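Local coordinates for protein UTP-glucose-1-phosphate uridylyltransferase 2 (Trypanosoma brucei, PDB 3GUE) that probably catalyses the reaction of UTP with alpha-D-glucose 1-phosphate to give UDP-alpha-D-glucose and diphosphate, at residues G45-P48 with E49-S53; T111-Q114 with L115-F118; E152-D155 with S156-L160; N309-E312 with L313-M317; M419-G422 with F423-L426. All coordinates share one frame; numbering follows the deposited sequence.

Interaction 1 of 5, residues G45-P48 with E49-S53; sequences GYIP and EKSIS. Unlike the reference sequence in segment 49-53: S53 (reference Phe).
P48 and S51 close a single 3-10 turn in the loop between helix 26-40 and strand 53-54. Two hydrogen bonds, both from S51, converge on the carbonyl oxygen of P48. The backbone bond, S51 N to P48 O, is 2.7 Å long, and its donor stands 40° above the carbonyl plane. The hydroxyl bond is shorter, with S51 OG 2.6 Å from P48 O, and lies in the carbonyl plane. A chi1 of 74° sets OG between the backbone N and C of S51, which brings OG to P48 O. The hydroxyl also makes a van der Waals touch with the proline ring, with P48 CD 3.5 Å from S51 OG.

E49 forms salt bridges with R279 and K297 and a hydrogen bond with H298. R279 also donates to I47 O. The R279 bonds join the surface turn to strand 275-280, which ends at E280, a UDP-glucose-binding residue. K297 and H298 lie elsewhere, just before strand 300-309.

Apolar packing involves the two isoleucines. I52 packs on V277 and R279 of strand 275-280. I47 and I52 cross at about a right angle, and their methyls I47 CG2 and I52 CG2 touch at 3.8 Å.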
loop_
_atom_site.group_PDB
_atom_site.type_symbol
_atom_site.label_atom_id
_atom_site.label_comp_id
_atom_site.label_asym_id
_atom_site.label_seq_id
_atom_site.Cartn_x
_atom_site.Cartn_y
_atom_site.Cartn_z
ATOM N N GLY A 45 -9.126 0.027 -18.007
ATOM C CA GLY A 45 -8.534 -0.745 -16.920
ATOM C C GLY A 45 -9.554 -1.365 -15.972
ATOM O O GLY A 45 -9.175 -1.937 -14.936
ATOM N N TYR A 46 -10.845 -1.265 -16.313
ATOM C CA TYR A 46 -11.888 -1.673 -15.371
ATOM C C TYR A 46 -12.137 -3.172 -15.333
ATOM O O TYR A 46 -12.048 -3.865 -16.358
ATOM C CB TYR A 46 -13.227 -0.985 -15.634
ATOM C CG TYR A 46 -13.298 0.496 -15.315
ATOM C CD1 TYR A 46 -12.564 1.062 -14.278
ATOM C CD2 TYR A 46 -14.146 1.322 -16.036
ATOM C CE1 TYR A 46 -12.647 2.418 -14.005
ATOM C CE2 TYR A 46 -14.243 2.654 -15.772
ATOM C CZ TYR A 46 -13.491 3.205 -14.758
ATOM O OH TYR A 46 -13.604 4.561 -14.531
ATOM N N ILE A 47 -12.539 -3.632 -14.152
ATOM C CA ILE A 47 -12.972 -5.006 -13.911
ATOM C C ILE A 47 -14.444 -4.970 -13.458
ATOM O O ILE A 47 -14.716 -4.863 -12.261
ATOM C CB ILE A 47 -12.071 -5.687 -12.848
ATOM C CG1 ILE A 47 -10.628 -5.786 -13.370
ATOM C CG2 ILE A 47 -12.631 -7.070 -12.409
ATOM C CD1 ILE A 47 -9.592 -6.087 -12.294
ATOM N N PRO A 48 -15.390 -5.016 -14.417
ATOM C CA PRO A 48 -16.809 -4.876 -14.075
ATOM C C PRO A 48 -17.312 -6.083 -13.296
ATOM O O PRO A 48 -16.882 -7.209 -13.574
ATOM C CB PRO A 48 -17.497 -4.796 -15.440
ATOM C CG PRO A 48 -16.412 -4.518 -16.408
ATOM C CD PRO A 48 -15.216 -5.203 -15.864
ATOM N N GLU A 49 -18.196 -5.832 -12.325
ATOM C CA GLU A 49 -18.734 -6.877 -11.437
ATOM C C GLU A 49 -19.150 -8.109 -12.207
ATOM O O GLU A 49 -18.987 -9.231 -11.730
ATOM C CB GLU A 49 -19.914 -6.350 -10.601
ATOM C CG GLU A 49 -20.379 -7.293 -9.462
ATOM C CD GLU A 49 -19.349 -7.413 -8.351
ATOM O OE1 GLU A 49 -18.485 -6.518 -8.252
ATOM O OE2 GLU A 49 -19.407 -8.397 -7.581
ATOM N N LYS A 50 -19.667 -7.895 -13.409
ATOM C CA LYS A 50 -20.219 -8.978 -14.205
ATOM C C LYS A 50 -19.154 -9.872 -14.880
ATOM O O LYS A 50 -19.491 -10.929 -15.478
ATOM C CB LYS A 50 -21.247 -8.427 -15.188
ATOM C CG LYS A 50 -22.574 -8.097 -14.503
ATOM C CD LYS A 50 -23.711 -7.887 -15.495
ATOM C CE LYS A 50 -24.957 -7.336 -14.806
ATOM N NZ LYS A 50 -26.063 -6.968 -15.791
ATOM N N SER A 51 -17.884 -9.479 -14.708
ATOM C CA SER A 51 -16.725 -10.181 -15.285
ATOM C C SER A 51 -16.073 -11.137 -14.292
ATOM O O SER A 51 -15.163 -11.908 -14.642
ATOM C CB SER A 51 -15.682 -9.172 -15.815
ATOM O OG SER A 51 -14.975 -8.539 -14.753
ATOM N N ILE A 52 -16.537 -11.078 -13.048
ATOM C CA ILE A 52 -15.924 -11.839 -11.982
ATOM C C ILE A 52 -16.953 -12.496 -11.078
ATOM O O ILE A 52 -18.145 -12.142 -11.079
ATOM C CB ILE A 52 -14.985 -10.960 -11.123
ATOM C CG1 ILE A 52 -15.714 -9.685 -10.678
ATOM C CG2 ILE A 52 -13.693 -10.670 -11.899
ATOM C CD1 ILE A 52 -15.137 -9.034 -9.465
ATOM N N SER A 53 -16.457 -13.455 -10.312
ATOM C CA SER A 53 -17.231 -14.217 -9.349
ATOM C C SER A 53 -16.533 -14.050 -8.008
ATOM O O SER A 53 -15.311 -13.894 -7.975
ATOM C CB SER A 53 -17.222 -15.682 -9.742
ATOM O OG SER A 53 -17.997 -15.850 -10.907
#

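Interaction 2 of 5, residues T111-Q114 with L115-F118; sequences TALQ and LEHF
H117 and F118 meet the preceding turn of helix 107-122 through their CB atoms, not through the faces or edges of their rings. F118 CB is 3.5 Å from Q114 O, and H117 CB is 3.5 Å from L113 O. In both residues CG stands opposite the backbone N (chi1 -174° in H117 and -165° in F118), and the rings lead away from residues 111-114. The H117 ring turns to the loop at D394, and that of F118 to V126. The flat amide of Q114 also leaves the helix. Its extended chain carries NE2 to a hydrogen bond with Q395 O.

The backbone is regular alpha-helix. Four successive bonds join each N-H to the carbonyl four residues before it. They run from L115 N to T111 O, E116 N to A112 O, H117 N to L113 O and F118 N to Q114 O. The last, at 2.9 Å, is the shortest of the four.

The helix lies in the connection between the neighbouring parallel strands 77-83 and 128-132 of the seven-stranded sheet. T111 and L115 face F128 of that sheet, and A112 and L115 face L150 of helix 148-151. T111 is also near the nucleotide-sugar site: its side chain is about 6 Å from G220.

On the outer side, L113 and E116 lie side by side and point the same way. The E116 chain bends at chi2, and its carboxylate oxygen OE1 comes to 3.8 Å from the methyl L113 CD2.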
loop_
_atom_site.group_PDB
_atom_site.type_symbol
_atom_site.label_atom_id
_atom_site.label_comp_id
_atom_site.label_asym_id
_atom_site.label_seq_id
_atom_site.Cartn_x
_atom_site.Cartn_y
_atom_site.Cartn_z
ATOM N N THR A 111 9.752 0.467 11.117
ATOM C CA THR A 111 10.364 -0.457 10.140
ATOM C C THR A 111 11.840 -0.759 10.461
ATOM O O THR A 111 12.236 -1.919 10.454
ATOM C CB THR A 111 10.244 0.096 8.670
ATOM O OG1 THR A 111 8.866 0.152 8.281
ATOM C CG2 THR A 111 11.015 -0.770 7.675
ATOM N N ALA A 112 12.628 0.285 10.739
ATOM C CA ALA A 112 14.039 0.134 11.126
ATOM C C ALA A 112 14.229 -0.636 12.441
ATOM O O ALA A 112 15.173 -1.422 12.578
ATOM C CB ALA A 112 14.743 1.487 11.212
ATOM N N LEU A 113 13.338 -0.390 13.397
ATOM C CA LEU A 113 13.384 -1.032 14.707
ATOM C C LEU A 113 12.923 -2.482 14.663
ATOM O O LEU A 113 13.460 -3.320 15.382
ATOM C CB LEU A 113 12.536 -0.233 15.728
ATOM C CG LEU A 113 13.038 1.139 16.245
ATOM C CD1 LEU A 113 11.962 1.800 17.064
ATOM C CD2 LEU A 113 14.348 1.090 17.022
ATOM N N GLN A 114 11.906 -2.761 13.838
ATOM C CA GLN A 114 11.418 -4.131 13.581
ATOM C C GLN A 114 12.544 -4.991 12.999
ATOM O O GLN A 114 12.749 -6.115 13.432
ATOM C CB GLN A 114 10.245 -4.112 12.603
ATOM C CG GLN A 114 8.910 -3.739 13.246
ATOM C CD GLN A 114 7.802 -3.444 12.262
ATOM O OE1 GLN A 114 7.909 -3.751 11.059
ATOM N NE2 GLN A 114 6.717 -2.849 12.764
ATOM N N LEU A 115 13.281 -4.424 12.042
ATOM C CA LEU A 115 14.315 -5.159 11.303
ATOM C C LEU A 115 15.448 -5.495 12.244
ATOM O O LEU A 115 15.966 -6.617 12.250
ATOM C CB LEU A 115 14.834 -4.291 10.151
ATOM C CG LEU A 115 16.025 -4.787 9.321
ATOM C CD1 LEU A 115 15.611 -5.983 8.437
ATOM C CD2 LEU A 115 16.571 -3.642 8.475
ATOM N N GLU A 116 15.832 -4.490 13.030
ATOM C CA GLU A 116 16.885 -4.604 14.013
ATOM C C GLU A 116 16.500 -5.655 15.048
ATOM O O GLU A 116 17.349 -6.460 15.411
ATOM C CB GLU A 116 17.150 -3.221 14.650
ATOM C CG GLU A 116 18.173 -3.190 15.733
ATOM C CD GLU A 116 17.632 -2.517 16.980
ATOM O OE1 GLU A 116 17.275 -1.301 16.931
ATOM O OE2 GLU A 116 17.536 -3.226 18.001
ATOM N N HIS A 117 15.233 -5.680 15.494
ATOM C CA HIS A 117 14.774 -6.719 16.450
ATOM C C HIS A 117 14.868 -8.116 15.837
ATOM O O HIS A 117 15.296 -9.058 16.499
ATOM C CB HIS A 117 13.335 -6.475 16.958
ATOM C CG HIS A 117 12.899 -7.431 18.038
ATOM N ND1 HIS A 117 13.065 -7.162 19.380
ATOM C CD2 HIS A 117 12.304 -8.646 17.976
ATOM C CE1 HIS A 117 12.607 -8.174 20.097
ATOM N NE2 HIS A 117 12.129 -9.084 19.270
ATOM N N PHE A 118 14.428 -8.229 14.582
ATOM C CA PHE A 118 14.447 -9.492 13.827
ATOM C C PHE A 118 15.878 -10.030 13.724
ATOM O O PHE A 118 16.151 -11.163 14.118
ATOM C CB PHE A 118 13.844 -9.283 12.426
ATOM C CG PHE A 118 13.493 -10.568 11.710
ATOM C CD1 PHE A 118 12.200 -11.068 11.757
ATOM C CD2 PHE A 118 14.461 -11.274 10.995
ATOM C CE1 PHE A 118 11.865 -12.261 11.092
ATOM C CE2 PHE A 118 14.149 -12.474 10.335
ATOM C CZ PHE A 118 12.844 -12.964 10.379
#

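Interaction 3 of 5, residues E152-D155 with S156-L160; sequences EVFD and SDIEL
F154 and E159 carry the main side-chain contact. F154 has CG anti to its backbone N (chi1 -177°), which brings the ring to E159 and I158. The CB of E159 sits over one face of the ring, 4.3 Å from the centroid, in a CH-pi contact. The E159 chain is extended beyond CG. Its carboxylate plane is turned 60° from the ring, with E159 OE2 3.6 Å from F154 CZ. OE2 is held by S137 OG and N132 ND2. I158 CG2 approaches F154 CD1 obliquely, at 3.9 Å.

D155 and E159 are like charges, and their nearest oxygens, D155 OD1 and E159 OE1, do not touch. Water 2 donates to both and probably eases the repulsion. D155 also forms a salt bridge with K141. The S156 hydroxyl, at chi1 58°, turns to donate to the anti lone pair of D157 OD1.

V153 O accepts an alpha-type bond from D157 N at 2.8 Å. It also accepts from I158 N at 3.1 Å, on the opposite face of its plane. This bond and that from E159 N to F154 O, at 2.9 Å, span five residues, the pi-type spacing. Water 1 bridges D155 O and E159 O.

This is a short helix closing with a pi-type turn as the chain enters edge strand 159-161 of the seven-stranded GT-A sheet, just before the UDP-glucose-binding residue Q162.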
loop_
_atom_site.group_PDB
_atom_site.type_symbol
_atom_site.label_atom_id
_atom_site.label_comp_id
_atom_site.label_asym_id
_atom_site.label_seq_id
_atom_site.Cartn_x
_atom_site.Cartn_y
_atom_site.Cartn_z
ATOM N N GLU A 152 24.829 3.803 6.225
ATOM C CA GLU A 152 26.157 3.526 5.671
ATOM C C GLU A 152 26.141 2.543 4.489
ATOM O O GLU A 152 27.142 2.409 3.761
ATOM C CB GLU A 152 27.124 3.066 6.768
ATOM C CG GLU A 152 27.296 4.093 7.912
ATOM C CD GLU A 152 28.094 3.574 9.139
ATOM O OE1 GLU A 152 28.289 2.331 9.267
ATOM O OE2 GLU A 152 28.535 4.426 9.967
ATOM N N VAL A 153 25.007 1.863 4.294
ATOM C CA VAL A 153 24.822 0.936 3.154
ATOM C C VAL A 153 23.537 1.233 2.353
ATOM O O VAL A 153 23.080 0.409 1.547
ATOM C CB VAL A 153 24.876 -0.563 3.585
ATOM C CG1 VAL A 153 26.233 -0.890 4.173
ATOM C CG2 VAL A 153 23.756 -0.909 4.574
ATOM N N PHE A 154 22.982 2.428 2.552
ATOM C CA PHE A 154 21.772 2.853 1.853
ATOM C C PHE A 154 21.877 2.783 0.303
ATOM O O PHE A 154 21.072 2.096 -0.334
ATOM C CB PHE A 154 21.345 4.248 2.328
ATOM C CG PHE A 154 20.078 4.720 1.706
ATOM C CD1 PHE A 154 18.862 4.379 2.265
ATOM C CD2 PHE A 154 20.100 5.455 0.521
ATOM C CE1 PHE A 154 17.679 4.791 1.692
ATOM C CE2 PHE A 154 18.889 5.895 -0.073
ATOM C CZ PHE A 154 17.699 5.539 0.499
ATOM N N ASP A 155 22.845 3.469 -0.295
ATOM C CA ASP A 155 23.007 3.410 -1.746
ATOM C C ASP A 155 23.322 1.983 -2.259
ATOM O O ASP A 155 22.666 1.493 -3.178
ATOM C CB ASP A 155 24.083 4.392 -2.243
ATOM C CG ASP A 155 23.659 5.868 -2.153
ATOM O OD1 ASP A 155 22.451 6.196 -1.984
ATOM O OD2 ASP A 155 24.572 6.716 -2.267
ATOM N N SER A 156 24.300 1.310 -1.651
ATOM C CA SER A 156 24.783 0.021 -2.184
ATOM C C SER A 156 23.862 -1.180 -1.910
ATOM O O SER A 156 23.772 -2.092 -2.736
ATOM C CB SER A 156 26.177 -0.286 -1.655
ATOM O OG SER A 156 26.180 -0.322 -0.247
ATOM N N ASP A 157 23.180 -1.182 -0.758
ATOM C CA ASP A 157 22.376 -2.349 -0.355
ATOM C C ASP A 157 20.857 -2.088 -0.189
ATOM O O ASP A 157 20.035 -2.871 -0.673
ATOM C CB ASP A 157 22.980 -2.988 0.907
ATOM C CG ASP A 157 24.344 -3.634 0.647
ATOM O OD1 ASP A 157 25.363 -2.913 0.517
ATOM O OD2 ASP A 157 24.399 -4.882 0.597
ATOM N N ILE A 158 20.499 -0.966 0.428
ATOM C CA ILE A 158 19.133 -0.731 0.876
ATOM C C ILE A 158 18.207 -0.236 -0.245
ATOM O O ILE A 158 17.121 -0.779 -0.439
ATOM C CB ILE A 158 19.106 0.273 2.085
ATOM C CG1 ILE A 158 19.977 -0.234 3.260
ATOM C CG2 ILE A 158 17.692 0.644 2.494
ATOM C CD1 ILE A 158 19.246 -1.119 4.277
ATOM N N GLU A 159 18.642 0.766 -1.007
ATOM C CA GLU A 159 17.729 1.376 -1.949
ATOM C C GLU A 159 17.480 0.521 -3.175
ATOM O O GLU A 159 18.425 -0.035 -3.753
ATOM C CB GLU A 159 18.185 2.773 -2.386
ATOM C CG GLU A 159 17.064 3.528 -3.105
ATOM C CD GLU A 159 17.389 5.006 -3.318
ATOM O OE1 GLU A 159 18.414 5.307 -3.930
ATOM O OE2 GLU A 159 16.586 5.852 -2.885
ATOM N N LEU A 160 16.208 0.459 -3.560
ATOM C CA LEU A 160 15.786 -0.042 -4.869
ATOM C C LEU A 160 15.015 1.100 -5.503
ATOM O O LEU A 160 13.883 1.388 -5.112
ATOM C CB LEU A 160 14.916 -1.305 -4.734
ATOM C CG LEU A 160 14.539 -2.057 -6.024
ATOM C CD1 LEU A 160 15.688 -2.897 -6.617
ATOM C CD2 LEU A 160 13.346 -2.907 -5.787
HETATM O O HOH W 1 20.984 -0.642 -3.273
HETATM O O HOH W 2 20.589 7.412 -3.310
#

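Interaction 4 of 5, residues N309-E312 with L313-M317; sequences NLME and LKKMM
L313 N donates to N309 O over 3.0 Å, the first of four backbone hydrogen bonds between residues 309-312 and 313-317. K314 N follows to L310 O, K315 N to M311 O and M316 N to E312 O. The one from K315 N is nearly straight, with 168° at the hydrogen.

A side-chain bond caps the N-terminus of the helix. N309 is the N-cap of helix 310-319, and its OD1 accepts from E312 N at 2.9 Å and 172°. With chi1 close to 180°, the N309 amide folds over the first turn and takes up an amide N-H that has no earlier helical carbonyl to meet. The other end of the amide, ND2, hydrogen-bonds a glycerol, probably from the crystallisation liquor.

N309 also ends strand 300-309 of the seven-stranded sheet, and the chain passes straight from that strand into the helix. Apolar side chains seat the helix on the fold. L310 and L313 pack on L204 of helix 203-209, L313 also touches Y195, and M317 reaches Y199.

Charged groups line the outer side. E312 OE2 and K315 NZ are 4.3 Å apart, beyond a salt bridge, so any attraction is probably modest. The E312 carboxylate also lies in the first turn, where the helix dipole would probably suit a negative charge. The K315 chain runs back over the preceding turn before it bends at chi3. Its methylenes cover the M311 carbonyl, with K315 CG 3.2 Å from M311 O and K315 CD 4.3 Å from M311 CG.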
loop_
_atom_site.group_PDB
_atom_site.type_symbol
_atom_site.label_atom_id
_atom_site.label_comp_id
_atom_site.label_asym_id
_atom_site.label_seq_id
_atom_site.Cartn_x
_atom_site.Cartn_y
_atom_site.Cartn_z
ATOM N N ASN A 309 9.018 -16.147 -4.858
ATOM C CA ASN A 309 10.190 -16.944 -5.152
ATOM C C ASN A 309 10.943 -16.224 -6.279
ATOM O O ASN A 309 10.397 -15.976 -7.380
ATOM C CB ASN A 309 9.804 -18.390 -5.538
ATOM C CG ASN A 309 11.030 -19.280 -5.842
ATOM O OD1 ASN A 309 11.799 -18.994 -6.733
ATOM N ND2 ASN A 309 11.209 -20.332 -5.075
ATOM N N LEU A 310 12.193 -15.887 -5.978
ATOM C CA LEU A 310 13.008 -15.021 -6.804
ATOM C C LEU A 310 13.495 -15.721 -8.089
ATOM O O LEU A 310 13.560 -15.100 -9.139
ATOM C CB LEU A 310 14.170 -14.471 -5.970
ATOM C CG LEU A 310 13.802 -13.532 -4.815
ATOM C CD1 LEU A 310 15.063 -13.126 -4.071
ATOM C CD2 LEU A 310 13.078 -12.295 -5.364
ATOM N N MET A 311 13.802 -17.010 -7.984
ATOM C CA MET A 311 14.186 -17.833 -9.126
ATOM C C MET A 311 13.004 -18.029 -10.084
ATOM O O MET A 311 13.187 -17.962 -11.298
ATOM C CB MET A 311 14.744 -19.183 -8.646
ATOM C CG MET A 311 15.396 -20.073 -9.745
ATOM S SD MET A 311 16.772 -19.295 -10.599
ATOM C CE MET A 311 18.171 -20.258 -10.049
ATOM N N GLU A 312 11.812 -18.292 -9.543
ATOM C CA GLU A 312 10.605 -18.317 -10.389
ATOM C C GLU A 312 10.394 -16.967 -11.098
ATOM O O GLU A 312 10.112 -16.925 -12.297
ATOM C CB GLU A 312 9.347 -18.711 -9.611
ATOM C CG GLU A 312 9.310 -20.172 -9.133
ATOM C CD GLU A 312 9.587 -21.185 -10.243
ATOM O OE1 GLU A 312 9.135 -20.961 -11.391
ATOM O OE2 GLU A 312 10.261 -22.201 -9.963
ATOM N N LEU A 313 10.530 -15.866 -10.361
ATOM C CA LEU A 313 10.487 -14.548 -11.006
ATOM C C LEU A 313 11.522 -14.427 -12.106
ATOM O O LEU A 313 11.217 -13.942 -13.201
ATOM C CB LEU A 313 10.653 -13.411 -9.999
ATOM C CG LEU A 313 10.634 -12.018 -10.607
ATOM C CD1 LEU A 313 9.213 -11.595 -11.032
ATOM C CD2 LEU A 313 11.305 -10.953 -9.693
ATOM N N LYS A 314 12.738 -14.884 -11.832
ATOM C CA LYS A 314 13.810 -14.781 -12.800
ATOM C C LYS A 314 13.441 -15.522 -14.080
ATOM O O LYS A 314 13.573 -14.977 -15.182
ATOM C CB LYS A 314 15.114 -15.335 -12.212
ATOM C CG LYS A 314 16.238 -15.505 -13.214
ATOM C CD LYS A 314 16.936 -14.194 -13.562
ATOM C CE LYS A 314 17.933 -14.410 -14.712
ATOM N NZ LYS A 314 18.760 -15.654 -14.484
ATOM N N LYS A 315 12.972 -16.761 -13.913
ATOM C CA LYS A 315 12.532 -17.621 -15.021
ATOM C C LYS A 315 11.372 -17.018 -15.820
ATOM O O LYS A 315 11.345 -17.125 -17.044
ATOM C CB LYS A 315 12.159 -19.020 -14.495
ATOM C CG LYS A 315 13.360 -19.784 -13.947
ATOM C CD LYS A 315 12.951 -21.029 -13.150
ATOM C CE LYS A 315 12.768 -22.240 -14.043
ATOM N NZ LYS A 315 12.649 -23.516 -13.259
ATOM N N MET A 316 10.426 -16.379 -15.135
ATOM C CA MET A 316 9.325 -15.701 -15.825
ATOM C C MET A 316 9.829 -14.502 -16.632
ATOM O O MET A 316 9.531 -14.388 -17.827
ATOM C CB MET A 316 8.238 -15.286 -14.840
ATOM C CG MET A 316 6.865 -14.998 -15.475
ATOM S SD MET A 316 5.584 -14.774 -14.214
ATOM C CE MET A 316 6.225 -15.848 -12.921
ATOM N N MET A 317 10.624 -13.643 -15.992
ATOM C CA MET A 317 11.123 -12.421 -16.623
ATOM C C MET A 317 11.935 -12.736 -17.882
ATOM O O MET A 317 11.746 -12.088 -18.911
ATOM C CB MET A 317 11.935 -11.552 -15.641
ATOM C CG MET A 317 11.171 -11.013 -14.426
ATOM S SD MET A 317 9.745 -9.974 -14.745
ATOM C CE MET A 317 10.542 -8.457 -15.260
#

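Interaction 5 of 5, residues M419-G422 with F423-L426; sequences MIDG and FEKL
F423 N donates to M419 O over 3.0 Å, with 164° at the hydrogen. M419 is the N-cap of helix 420-427, and its carbonyl also takes a weak bond from G422 N. E424 N donates to I420 O at 2.8 Å, but the place of I420 O is less sure. Further on, K425 N reaches G422 O by a weak i to i+3 bond of 3.2 Å. D421 O is buried here and has no partner in the model.

E424 lies back along the first turn, its chain extended beyond CG. E424 CG is modelled too close to I420 O, so the contacts of this side chain are uncertain. As modelled, E424 OE1 is 3.4 Å from I420 CG1, and E424 OE2 is 3.6 Å from D421 OD1. The two carboxylates are like charges with planes 62° apart. K425 curls back over the D421 carbonyl, with K425 CE 3.7 Å from D421 O. K425 NZ is 4.8 Å from D421 OD2, not in contact, and may offset a little of the charge.

F423 is buried. Its ring packs on L381 and L382 of helix 378-385 and on L412. L426 also touches L412. Such packing is that of the helix in a beta-alpha-beta unit, here strand 409-412, helix 420-427 and strand 437-443.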
loop_
_atom_site.group_PDB
_atom_site.type_symbol
_atom_site.label_atom_id
_atom_site.label_comp_id
_atom_site.label_asym_id
_atom_site.label_seq_id
_atom_site.Cartn_x
_atom_site.Cartn_y
_atom_site.Cartn_z
ATOM N N MET A 419 -7.237 15.778 3.475
ATOM C CA MET A 419 -5.887 16.317 3.418
ATOM C C MET A 419 -5.308 16.404 4.820
ATOM O O MET A 419 -6.041 16.697 5.777
ATOM C CB MET A 419 -5.884 17.681 2.746
ATOM C CG MET A 419 -6.447 17.727 1.297
ATOM S SD MET A 419 -5.433 16.942 0.006
ATOM C CE MET A 419 -6.195 15.316 -0.023
ATOM N N ILE A 420 -4.001 16.143 4.951
ATOM C CA ILE A 420 -3.406 16.019 6.297
ATOM C C ILE A 420 -3.513 17.322 7.085
ATOM O O ILE A 420 -3.646 17.300 8.311
ATOM C CB ILE A 420 -1.936 15.447 6.328
ATOM C CG1 ILE A 420 -1.435 15.432 7.787
ATOM C CG2 ILE A 420 -1.012 16.273 5.499
ATOM C CD1 ILE A 420 -0.750 14.187 8.252
ATOM N N ASP A 421 -3.469 18.440 6.361
ATOM C CA ASP A 421 -3.705 19.766 6.912
ATOM C C ASP A 421 -5.062 19.919 7.590
ATOM O O ASP A 421 -5.178 20.607 8.605
ATOM C CB ASP A 421 -3.611 20.800 5.788
ATOM C CG ASP A 421 -3.302 22.153 6.298
ATOM O OD1 ASP A 421 -2.206 22.301 6.896
ATOM O OD2 ASP A 421 -4.147 23.071 6.112
ATOM N N GLY A 422 -6.096 19.317 7.005
ATOM C CA GLY A 422 -7.431 19.360 7.583
ATOM C C GLY A 422 -7.521 18.431 8.779
ATOM O O GLY A 422 -8.134 18.788 9.802
ATOM N N PHE A 423 -6.896 17.248 8.636
ATOM C CA PHE A 423 -6.830 16.211 9.668
ATOM C C PHE A 423 -6.109 16.752 10.883
ATOM O O PHE A 423 -6.403 16.352 11.994
ATOM C CB PHE A 423 -6.116 14.932 9.169
ATOM C CG PHE A 423 -5.869 13.905 10.273
ATOM C CD1 PHE A 423 -6.941 13.310 10.954
ATOM C CD2 PHE A 423 -4.567 13.536 10.625
ATOM C CE1 PHE A 423 -6.717 12.380 12.002
ATOM C CE2 PHE A 423 -4.330 12.608 11.656
ATOM C CZ PHE A 423 -5.425 12.027 12.349
ATOM N N GLU A 424 -5.140 17.630 10.636
ATOM C CA GLU A 424 -4.356 18.320 11.668
ATOM C C GLU A 424 -5.173 19.136 12.682
ATOM O O GLU A 424 -4.848 19.141 13.871
ATOM C CB GLU A 424 -3.244 19.135 11.018
ATOM C CG GLU A 424 -2.111 18.218 10.532
ATOM C CD GLU A 424 -1.031 18.910 9.754
ATOM O OE1 GLU A 424 -0.101 18.206 9.317
ATOM O OE2 GLU A 424 -1.096 20.143 9.566
ATOM N N LYS A 425 -6.232 19.800 12.235
ATOM C CA LYS A 425 -7.128 20.480 13.173
ATOM C C LYS A 425 -7.921 19.546 14.099
ATOM O O LYS A 425 -8.190 19.888 15.272
ATOM C CB LYS A 425 -8.036 21.483 12.443
ATOM C CG LYS A 425 -7.372 22.886 12.393
ATOM C CD LYS A 425 -7.707 23.694 11.158
ATOM C CE LYS A 425 -6.568 23.635 10.148
ATOM N NZ LYS A 425 -5.480 24.644 10.449
ATOM N N LEU A 426 -8.282 18.370 13.575
ATOM C CA LEU A 426 -9.070 17.384 14.318
ATOM C C LEU A 426 -8.359 16.847 15.581
ATOM O O LEU A 426 -8.982 16.717 16.649
ATOM C CB LEU A 426 -9.471 16.218 13.387
ATOM C CG LEU A 426 -10.366 15.143 13.987
ATOM C CD1 LEU A 426 -11.726 15.793 14.342
ATOM C CD2 LEU A 426 -10.580 13.939 13.041
#

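In the fold
The five contacts follow one another along the chain without overlap, and no two touch; distances here run between centres. Interactions 2 and 3 are the closest pair, about 16 Å apart. Both pack on strand 128-132 of the seven-stranded sheet, and interaction 3 runs into its edge strand 159-161. Interaction 4 starts at the end of strand 300-309 of the same sheet, about 23 Å from interaction 3. Interaction 1 lies on the surface, about 40 Å from interactions 2 and 3, across the chain's centre. Interaction 5, about 43 Å from interaction 4, lies on the helix that connects strands 409-412 and 437-443 of a separate parallel sheet. Interactions 2 and 3 come near UDP-glucose-binding residues; interaction 4 lies away from them.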